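Local coordinates for protein Non-reducing end alpha-L-arabinofuranosidase BoGH43B (Bacteroides ovatus, PDB 5JOZ) that removes terminal non-reducing alpha-L-arabinofuranosyl residues from xyloglucan side branches, turning S units into X units as a family 43 glycoside hydrolase, at residues 350-355 and 398-403; 368-373 and 479-484; 384-389 and 411-416. All coordinates share one frame; numbering follows the deposited sequence.

Contact 1 (350-355 and 398-403); sequences INFTTN and HYDLLI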
loop_
_atom_site.group_PDB
_atom_site.type_symbol
_atom_site.label_atom_id
_atom_site.label_comp_id
_atom_site.label_asym_id
_atom_site.label_seq_id
_atom_site.Cartn_x
_atom_site.Cartn_y
_atom_site.Cartn_z
ATOM N N ILE A 350 7.406 17.001 -16.767
ATOM C CA ILE A 350 7.624 16.326 -15.488
ATOM C C ILE A 350 8.108 14.896 -15.738
ATOM O O ILE A 350 7.509 14.174 -16.542
ATOM C CB ILE A 350 6.328 16.254 -14.629
ATOM C CG1 ILE A 350 5.613 17.622 -14.489
ATOM C CG2 ILE A 350 6.633 15.670 -13.253
ATOM C CD1 ILE A 350 6.527 18.775 -14.142
ATOM N N ASN A 351 9.210 14.520 -15.091
ATOM C CA ASN A 351 9.606 13.106 -14.921
ATOM C C ASN A 351 9.660 12.778 -13.409
ATOM O O ASN A 351 9.032 13.484 -12.612
ATOM C CB ASN A 351 10.905 12.772 -15.693
ATOM C CG ASN A 351 12.125 13.577 -15.234
ATOM O OD1 ASN A 351 12.222 14.039 -14.094
ATOM N ND2 ASN A 351 13.080 13.736 -16.147
ATOM N N PHE A 352 10.374 11.725 -13.006
ATOM C CA PHE A 352 10.433 11.335 -11.585
ATOM C C PHE A 352 11.339 12.231 -10.722
ATOM O O PHE A 352 11.199 12.255 -9.498
ATOM C CB PHE A 352 10.887 9.874 -11.437
ATOM C CG PHE A 352 10.023 8.885 -12.175
ATOM C CD1 PHE A 352 8.705 8.665 -11.787
ATOM C CD2 PHE A 352 10.527 8.166 -13.254
ATOM C CE1 PHE A 352 7.904 7.754 -12.464
ATOM C CE2 PHE A 352 9.731 7.251 -13.939
ATOM C CZ PHE A 352 8.419 7.044 -13.544
ATOM N N THR A 353 12.249 12.961 -11.368
ATOM C CA THR A 353 13.280 13.766 -10.698
ATOM C C THR A 353 12.759 14.951 -9.871
ATOM O O THR A 353 13.526 15.534 -9.105
ATOM C CB THR A 353 14.298 14.308 -11.732
ATOM O OG1 THR A 353 14.591 13.291 -12.697
ATOM C CG2 THR A 353 15.606 14.762 -11.068
ATOM N N THR A 354 11.490 15.328 -10.035
ATOM C CA THR A 354 10.843 16.288 -9.127
ATOM C C THR A 354 9.848 15.595 -8.209
ATOM O O THR A 354 9.484 14.443 -8.419
ATOM C CB THR A 354 10.094 17.401 -9.892
ATOM O OG1 THR A 354 9.067 16.825 -10.717
ATOM C CG2 THR A 354 11.068 18.215 -10.745
ATOM N N ASN A 355 9.401 16.335 -7.202
ATOM C CA ASN A 355 8.341 15.897 -6.305
ATOM C C ASN A 355 7.000 16.577 -6.662
ATOM O O ASN A 355 6.459 17.368 -5.892
ATOM C CB ASN A 355 8.732 16.181 -4.840
ATOM C CG ASN A 355 9.879 15.309 -4.344
ATOM O OD1 ASN A 355 10.427 14.483 -5.076
ATOM N ND2 ASN A 355 10.239 15.488 -3.078
ATOM N N HIS A 398 14.139 2.596 -10.783
ATOM C CA HIS A 398 13.064 2.192 -11.679
ATOM C C HIS A 398 13.610 1.715 -13.008
ATOM O O HIS A 398 14.611 2.256 -13.494
ATOM C CB HIS A 398 12.105 3.367 -11.941
ATOM C CG HIS A 398 12.781 4.600 -12.466
ATOM N ND1 HIS A 398 12.907 4.861 -13.814
ATOM C CD2 HIS A 398 13.368 5.641 -11.828
ATOM C CE1 HIS A 398 13.539 6.008 -13.987
ATOM N NE2 HIS A 398 13.823 6.506 -12.797
ATOM N N TYR A 399 12.937 0.731 -13.602
ATOM C CA TYR A 399 13.305 0.199 -14.920
ATOM C C TYR A 399 12.280 0.661 -15.931
ATOM O O TYR A 399 11.094 0.439 -15.735
ATOM C CB TYR A 399 13.332 -1.322 -14.900
ATOM C CG TYR A 399 14.228 -1.937 -13.836
ATOM C CD1 TYR A 399 15.530 -1.472 -13.628
ATOM C CD2 TYR A 399 13.780 -3.007 -13.053
ATOM C CE1 TYR A 399 16.352 -2.042 -12.674
ATOM C CE2 TYR A 399 14.599 -3.589 -12.093
ATOM C CZ TYR A 399 15.885 -3.110 -11.909
ATOM O OH TYR A 399 16.705 -3.690 -10.970
ATOM N N ASP A 400 12.738 1.267 -17.025
ATOM C CA ASP A 400 11.863 1.917 -17.994
ATOM C C ASP A 400 11.857 1.195 -19.337
ATOM O O ASP A 400 12.856 1.212 -20.051
ATOM C CB ASP A 400 12.338 3.358 -18.217
ATOM C CG ASP A 400 12.208 4.232 -16.988
ATOM O OD1 ASP A 400 11.552 3.833 -15.997
ATOM O OD2 ASP A 400 12.771 5.348 -17.014
ATOM N N LEU A 401 10.725 0.599 -19.694
ATOM C CA LEU A 401 10.575 -0.033 -21.002
ATOM C C LEU A 401 9.797 0.930 -21.901
ATOM O O LEU A 401 8.560 0.912 -21.920
ATOM C CB LEU A 401 9.888 -1.391 -20.878
ATOM C CG LEU A 401 9.553 -2.106 -22.188
ATOM C CD1 LEU A 401 10.804 -2.350 -23.008
ATOM C CD2 LEU A 401 8.815 -3.401 -21.908
ATOM N N LEU A 402 10.531 1.768 -22.643
ATOM C CA LEU A 402 9.944 2.910 -23.358
ATOM C C LEU A 402 10.162 2.901 -24.861
ATOM O O LEU A 402 11.145 2.353 -25.354
ATOM C CB LEU A 402 10.511 4.213 -22.805
ATOM C CG LEU A 402 10.475 4.374 -21.282
ATOM C CD1 LEU A 402 11.173 5.659 -20.858
ATOM C CD2 LEU A 402 9.051 4.338 -20.751
ATOM N N ILE A 403 9.218 3.529 -25.565
ATOM C CA ILE A 403 9.327 3.863 -26.967
ATOM C C ILE A 403 9.807 5.299 -27.029
ATOM O O ILE A 403 9.216 6.174 -26.381
ATOM C CB ILE A 403 7.967 3.801 -27.691
ATOM C CG1 ILE A 403 7.392 2.393 -27.615
ATOM C CG2 ILE A 403 8.105 4.258 -29.154
ATOM C CD1 ILE A 403 5.948 2.312 -28.036
#
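In the concanavalin A-like beta-sandwich near the C terminus, a loop running from strand 343-345 to strand 359-364 drops Phe352 onto the imidazole of His398 at the start of strand 397-406. This is a tilted edge-to-face aromatic pair: the ring centroids lie 4.7 Å apart and the planes meet at 53°. The ortho carbon leads, with Phe352 CD2 3.7 Å from His398 NE2, over one face of the imidazole and displaced toward its rim. Phe352 CE2 follows, 4.0 Å from His398 ND1. The His398 CG sits between its own backbone N and carbonyl carbon (chi1 55°), which lifts the ring off the strand toward the loop. Its rotation is then fixed by Asp400, two residues along on the same face of the strand: ND1 of His398 donates to Asp400 OD1 over 2.8 Å at 156°, meeting the syn side but tilted out of the carboxylate plane, while the oxygen stays close to the imidazole plane. Asp400 OD2 is salt-bridged to Arg415 on the adjacent strand, so the carboxylate joins histidine and arginine and probably favours a polarised imidazole. The Phe352 ring also stacks with Tyr484, and Val390 and Arg392 of strand 389-392 pack on it, so the ring is buried although it sits in a loop. An Asx turn shapes the chain around Phe352: Asn351 OD1 accepts from Thr353 N over 2.9 Å, and Thr353 OG1 approaches that oxygen from the same face, also at 2.9 Å.

Contact 2 (368-373 and 479-484); sequences FNLTAS and VFIGMY
Leu370 holds CG between its backbone N and carbonyl carbon (chi1 67°), while Ile481 sets CG1 beside its backbone N (chi1 -60°) and thereby turns CG2 toward Ala372; these torsions bring methyl groups together in the interior of the beta-sandwich. Strand 370-377 belongs to one sheet and strand 480-486 to the other, and the two segments face each other across the sandwich interior, running in nearly the same direction. No hydrogen bond links them, so the contact is purely apolar. Ile481 uses both of its branches: the long one sends CD1 to Leu370 CD1 at 4.2 Å, the two side chains passing alongside in opposite senses, and the short one reaches Ala372. The backbones come nearest at Ala372 and Ile481, whose CA atoms are 8.0 Å apart, a separation that the single methyl of the alanine permits. Around this meeting, Ile440 on the strand beside 370-377 touches Ile481, and Phe503 and Ala442 flank Leu370, continuing the hydrophobic layer that joins the two sheets of this concanavalin A-like fold. On the alanine side the layer closes with Ala372 CB lying 4.3 Å from Ile481 CG2.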
loop_
_atom_site.group_PDB
_atom_site.type_symbol
_atom_site.label_atom_id
_atom_site.label_comp_id
_atom_site.label_asym_id
_atom_site.label_seq_id
_atom_site.Cartn_x
_atom_site.Cartn_y
_atom_site.Cartn_z
ATOM N N PHE A 368 5.014 -12.446 -7.153
ATOM C CA PHE A 368 6.381 -12.651 -7.589
ATOM C C PHE A 368 6.411 -12.970 -9.072
ATOM O O PHE A 368 7.141 -12.332 -9.820
ATOM C CB PHE A 368 7.034 -13.768 -6.796
ATOM C CG PHE A 368 7.299 -13.398 -5.375
ATOM C CD1 PHE A 368 8.292 -12.474 -5.063
ATOM C CD2 PHE A 368 6.530 -13.937 -4.347
ATOM C CE1 PHE A 368 8.536 -12.122 -3.737
ATOM C CE2 PHE A 368 6.768 -13.587 -3.032
ATOM C CZ PHE A 368 7.774 -12.683 -2.724
ATOM N N ASN A 369 5.580 -13.929 -9.478
ATOM C CA ASN A 369 5.546 -14.426 -10.843
ATOM C C ASN A 369 4.385 -13.784 -11.585
ATOM O O ASN A 369 3.223 -14.029 -11.265
ATOM C CB ASN A 369 5.416 -15.952 -10.840
ATOM C CG ASN A 369 6.507 -16.615 -10.029
ATOM O OD1 ASN A 369 6.295 -16.995 -8.876
ATOM N ND2 ASN A 369 7.694 -16.703 -10.598
ATOM N N LEU A 370 4.698 -12.947 -12.567
ATOM C CA LEU A 370 3.655 -12.310 -13.360
ATOM C C LEU A 370 4.060 -11.938 -14.767
ATOM O O LEU A 370 5.236 -11.889 -15.118
ATOM C CB LEU A 370 3.065 -11.082 -12.648
ATOM C CG LEU A 370 3.819 -9.781 -12.371
ATOM C CD1 LEU A 370 4.416 -9.119 -13.601
ATOM C CD2 LEU A 370 2.845 -8.827 -11.677
ATOM N N THR A 371 3.029 -11.680 -15.556
ATOM C CA THR A 371 3.163 -11.123 -16.880
ATOM C C THR A 371 2.310 -9.871 -16.920
ATOM O O THR A 371 1.151 -9.888 -16.526
ATOM C CB THR A 371 2.689 -12.112 -17.958
ATOM O OG1 THR A 371 3.561 -13.244 -17.951
ATOM C CG2 THR A 371 2.715 -11.467 -19.350
ATOM N N ALA A 372 2.906 -8.790 -17.399
ATOM C CA ALA A 372 2.221 -7.520 -17.573
ATOM C C ALA A 372 2.547 -7.059 -18.968
ATOM O O ALA A 372 3.718 -7.036 -19.335
ATOM C CB ALA A 372 2.734 -6.513 -16.567
ATOM N N SER A 373 1.534 -6.700 -19.748
ATOM C CA SER A 373 1.776 -6.173 -21.088
ATOM C C SER A 373 0.718 -5.165 -21.491
ATOM O O SER A 373 -0.382 -5.168 -20.961
ATOM C CB SER A 373 1.834 -7.302 -22.115
ATOM O OG SER A 373 0.633 -8.054 -22.114
ATOM N N VAL A 479 7.147 -2.367 -5.217
ATOM C CA VAL A 479 7.133 -2.095 -6.657
ATOM C C VAL A 479 5.728 -1.832 -7.228
ATOM O O VAL A 479 4.768 -2.540 -6.914
ATOM C CB VAL A 479 7.800 -3.261 -7.434
ATOM C CG1 VAL A 479 7.555 -3.144 -8.934
ATOM C CG2 VAL A 479 9.300 -3.305 -7.138
ATOM N N PHE A 480 5.624 -0.811 -8.069
ATOM C CA PHE A 480 4.453 -0.629 -8.925
ATOM C C PHE A 480 4.891 -0.812 -10.361
ATOM O O PHE A 480 5.987 -0.388 -10.734
ATOM C CB PHE A 480 3.869 0.768 -8.772
ATOM C CG PHE A 480 2.985 0.931 -7.583
ATOM C CD1 PHE A 480 3.506 0.852 -6.310
ATOM C CD2 PHE A 480 1.635 1.191 -7.736
ATOM C CE1 PHE A 480 2.695 1.019 -5.190
ATOM C CE2 PHE A 480 0.816 1.357 -6.624
ATOM C CZ PHE A 480 1.353 1.274 -5.347
ATOM N N ILE A 481 4.031 -1.416 -11.163
ATOM C CA ILE A 481 4.246 -1.523 -12.604
ATOM C C ILE A 481 3.181 -0.645 -13.231
ATOM O O ILE A 481 2.011 -0.750 -12.868
ATOM C CB ILE A 481 4.189 -2.986 -13.075
ATOM C CG1 ILE A 481 5.297 -3.766 -12.345
ATOM C CG2 ILE A 481 4.347 -3.089 -14.590
ATOM C CD1 ILE A 481 5.576 -5.157 -12.855
ATOM N N GLY A 482 3.590 0.247 -14.135
ATOM C CA GLY A 482 2.676 1.227 -14.692
ATOM C C GLY A 482 2.997 1.792 -16.061
ATOM O O GLY A 482 4.129 1.735 -16.530
ATOM N N MET A 483 1.963 2.360 -16.671
ATOM C CA MET A 483 2.063 3.102 -17.931
ATOM C C MET A 483 2.681 4.459 -17.632
ATOM O O MET A 483 2.458 5.026 -16.558
ATOM C CB MET A 483 0.679 3.273 -18.562
ATOM C CG MET A 483 0.027 1.948 -18.917
ATOM S SD MET A 483 -1.732 2.025 -19.254
ATOM C CE MET A 483 -2.380 2.293 -17.608
ATOM N N TYR A 484 3.455 4.969 -18.577
ATOM C CA TYR A 484 4.265 6.164 -18.353
ATOM C C TYR A 484 4.494 6.930 -19.651
ATOM O O TYR A 484 4.680 6.319 -20.702
ATOM C CB TYR A 484 5.609 5.754 -17.752
ATOM C CG TYR A 484 6.561 6.886 -17.466
ATOM C CD1 TYR A 484 6.268 7.825 -16.486
ATOM C CD2 TYR A 484 7.783 7.005 -18.152
ATOM C CE1 TYR A 484 7.150 8.855 -16.189
ATOM C CE2 TYR A 484 8.674 8.036 -17.864
ATOM C CZ TYR A 484 8.348 8.959 -16.881
ATOM O OH TYR A 484 9.192 10.000 -16.571
#

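Contact 3 (384-389 and 411-416); sequences NEEAGL and VAMIRK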
loop_
_atom_site.group_PDB
_atom_site.type_symbol
_atom_site.label_atom_id
_atom_site.label_comp_id
_atom_site.label_asym_id
_atom_site.label_seq_id
_atom_site.Cartn_x
_atom_site.Cartn_y
_atom_site.Cartn_z
ATOM N N ASN A 384 14.050 13.401 -26.589
ATOM C CA ASN A 384 13.562 13.544 -25.197
ATOM C C ASN A 384 12.182 12.916 -24.887
ATOM O O ASN A 384 11.781 12.858 -23.723
ATOM C CB ASN A 384 13.588 15.028 -24.726
ATOM C CG ASN A 384 12.773 15.981 -25.625
ATOM O OD1 ASN A 384 13.228 16.371 -26.700
ATOM N ND2 ASN A 384 11.598 16.397 -25.160
ATOM N N GLU A 385 11.478 12.444 -25.914
ATOM C CA GLU A 385 10.086 12.017 -25.800
ATOM C C GLU A 385 10.020 10.513 -25.686
ATOM O O GLU A 385 10.666 9.777 -26.459
ATOM C CB GLU A 385 9.286 12.468 -27.017
ATOM C CG GLU A 385 9.212 13.979 -27.156
ATOM C CD GLU A 385 8.283 14.428 -28.263
ATOM O OE1 GLU A 385 8.159 13.711 -29.275
ATOM O OE2 GLU A 385 7.682 15.516 -28.123
ATOM N N GLU A 386 9.243 10.056 -24.712
ATOM C CA GLU A 386 9.171 8.642 -24.408
ATOM C C GLU A 386 7.863 8.267 -23.732
ATOM O O GLU A 386 7.209 9.094 -23.088
ATOM C CB GLU A 386 10.387 8.224 -23.562
ATOM C CG GLU A 386 10.533 9.004 -22.264
ATOM C CD GLU A 386 11.897 8.872 -21.598
ATOM O OE1 GLU A 386 12.922 8.658 -22.299
ATOM O OE2 GLU A 386 11.937 9.016 -20.355
ATOM N N ALA A 387 7.479 7.014 -23.920
ATOM C CA ALA A 387 6.299 6.457 -23.288
ATOM C C ALA A 387 6.361 4.940 -23.347
ATOM O O ALA A 387 6.929 4.362 -24.285
ATOM C CB ALA A 387 5.031 6.954 -23.968
ATOM N N GLY A 388 5.773 4.295 -22.346
ATOM C CA GLY A 388 5.795 2.852 -22.257
ATOM C C GLY A 388 5.432 2.392 -20.872
ATOM O O GLY A 388 4.543 2.973 -20.246
ATOM N N LEU A 389 6.129 1.351 -20.403
ATOM C CA LEU A 389 5.912 0.755 -19.092
ATOM C C LEU A 389 7.105 0.963 -18.187
ATOM O O LEU A 389 8.243 1.008 -18.646
ATOM C CB LEU A 389 5.633 -0.740 -19.209
ATOM C CG LEU A 389 4.464 -1.134 -20.106
ATOM C CD1 LEU A 389 4.281 -2.638 -20.095
ATOM C CD2 LEU A 389 3.175 -0.411 -19.723
ATOM N N VAL A 411 12.519 3.625 -31.645
ATOM C CA VAL A 411 13.115 2.464 -30.977
ATOM C C VAL A 411 12.344 2.060 -29.723
ATOM O O VAL A 411 11.622 2.868 -29.132
ATOM C CB VAL A 411 14.588 2.733 -30.575
ATOM C CG1 VAL A 411 15.414 3.162 -31.781
ATOM C CG2 VAL A 411 14.696 3.791 -29.476
ATOM N N ALA A 412 12.530 0.806 -29.322
ATOM C CA ALA A 412 12.124 0.331 -28.009
ATOM C C ALA A 412 13.372 0.313 -27.139
ATOM O O ALA A 412 14.425 -0.135 -27.583
ATOM C CB ALA A 412 11.522 -1.052 -28.106
ATOM N N MET A 413 13.248 0.809 -25.912
ATOM C CA MET A 413 14.373 1.009 -25.014
ATOM C C MET A 413 14.051 0.425 -23.636
ATOM O O MET A 413 13.010 0.735 -23.072
ATOM C CB MET A 413 14.677 2.512 -24.894
ATOM C CG MET A 413 15.755 2.883 -23.878
ATOM S SD MET A 413 16.244 4.626 -23.872
ATOM C CE MET A 413 14.713 5.419 -23.381
ATOM N N ILE A 414 14.947 -0.419 -23.117
ATOM C CA ILE A 414 14.988 -0.752 -21.682
ATOM C C ILE A 414 16.089 0.108 -21.086
ATOM O O ILE A 414 17.212 0.085 -21.562
ATOM C CB ILE A 414 15.195 -2.272 -21.365
ATOM C CG1 ILE A 414 15.240 -2.522 -19.849
ATOM C CG2 ILE A 414 16.466 -2.851 -21.982
ATOM C CD1 ILE A 414 14.027 -2.023 -19.094
ATOM N N ARG A 415 15.752 0.898 -20.071
ATOM C CA ARG A 415 16.701 1.807 -19.455
ATOM C C ARG A 415 16.624 1.665 -17.944
ATOM O O ARG A 415 15.578 1.904 -17.341
ATOM C CB ARG A 415 16.409 3.243 -19.878
ATOM C CG ARG A 415 17.476 4.253 -19.466
ATOM C CD ARG A 415 17.047 5.658 -19.858
ATOM N NE ARG A 415 15.808 6.037 -19.178
ATOM C CZ ARG A 415 15.018 7.061 -19.511
ATOM N NH1 ARG A 415 15.299 7.859 -20.544
ATOM N NH2 ARG A 415 13.918 7.277 -18.803
ATOM N N LYS A 416 17.754 1.305 -17.345
ATOM C CA LYS A 416 17.826 0.972 -15.934
ATOM C C LYS A 416 18.415 2.147 -15.160
ATOM O O LYS A 416 19.553 2.520 -15.385
ATOM C CB LYS A 416 18.675 -0.290 -15.749
ATOM C CG LYS A 416 18.284 -1.446 -16.664
ATOM C CD LYS A 416 19.187 -2.650 -16.476
ATOM C CE LYS A 416 19.085 -3.606 -17.656
ATOM N NZ LYS A 416 20.068 -4.724 -17.570
#
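A largely buried salt bridge between Glu386 and Arg415 links the short strand 386-387 to strand 409-418, passing over Leu402 of the strand 397-406. The carboxylate meets the end of the guanidinium in a paired but twisted fashion, the two side chains crossing at about a right angle and their flat groups turned 53° apart. Arg415 NH2 donates to Glu386 OE2 over 3.1 Å at 152°, arriving on the syn side yet clearly out of the carboxylate plane. The second bond, from Arg415 NH1 to Glu386 OE1, is also 3.1 Å but weak, bent to 128°, consistent with the twist. Glu386 is extended beyond CG, and Arg415, with CG anti to its backbone N, bends at chi3 to bring its head round to the acid. Both groups have further partners: Asn488 ND2 bonds to Glu386 OE2, and Asp400 OD2 bridges to the same NH2 of Arg415. Met413 lays its CE methyl 3.9 Å from Glu386 OE1. Replacing Glu386 with an alanine would probably leave Arg415 with one acidic partner instead of two, leave Asn488 ND2 with Asn384 O but without its carboxylate acceptor, and open a gap beside the Met413 methyl. Here a cross-strand ion pair spans an intervening strand on one face of an antiparallel sheet in a concanavalin A-like beta-sandwich.

How the contacts relate
From the N terminus, 350-355, 368-373 and 384-389 come first as the opening halves of contacts 1, 2 and 3. Contact 1 closes first, at 398-403, drawing the early loop onto the sheet; contact 3 closes next, at 411-416, and so crosses contact 1. Contact 2 closes last, at 479-484, crossing contact 1 as well and spanning the whole of contact 3. Contacts 1 and 3 share neighbouring strands, probably hydrogen-bonded from Met413 N to Leu402 O, and contact 3 probably joins contact 2 through Tyr484 N and Gly388 O. Contacts 1 and 3 thus bind loop and strands along one sheet, whereas contact 2 ties that sheet to its partner.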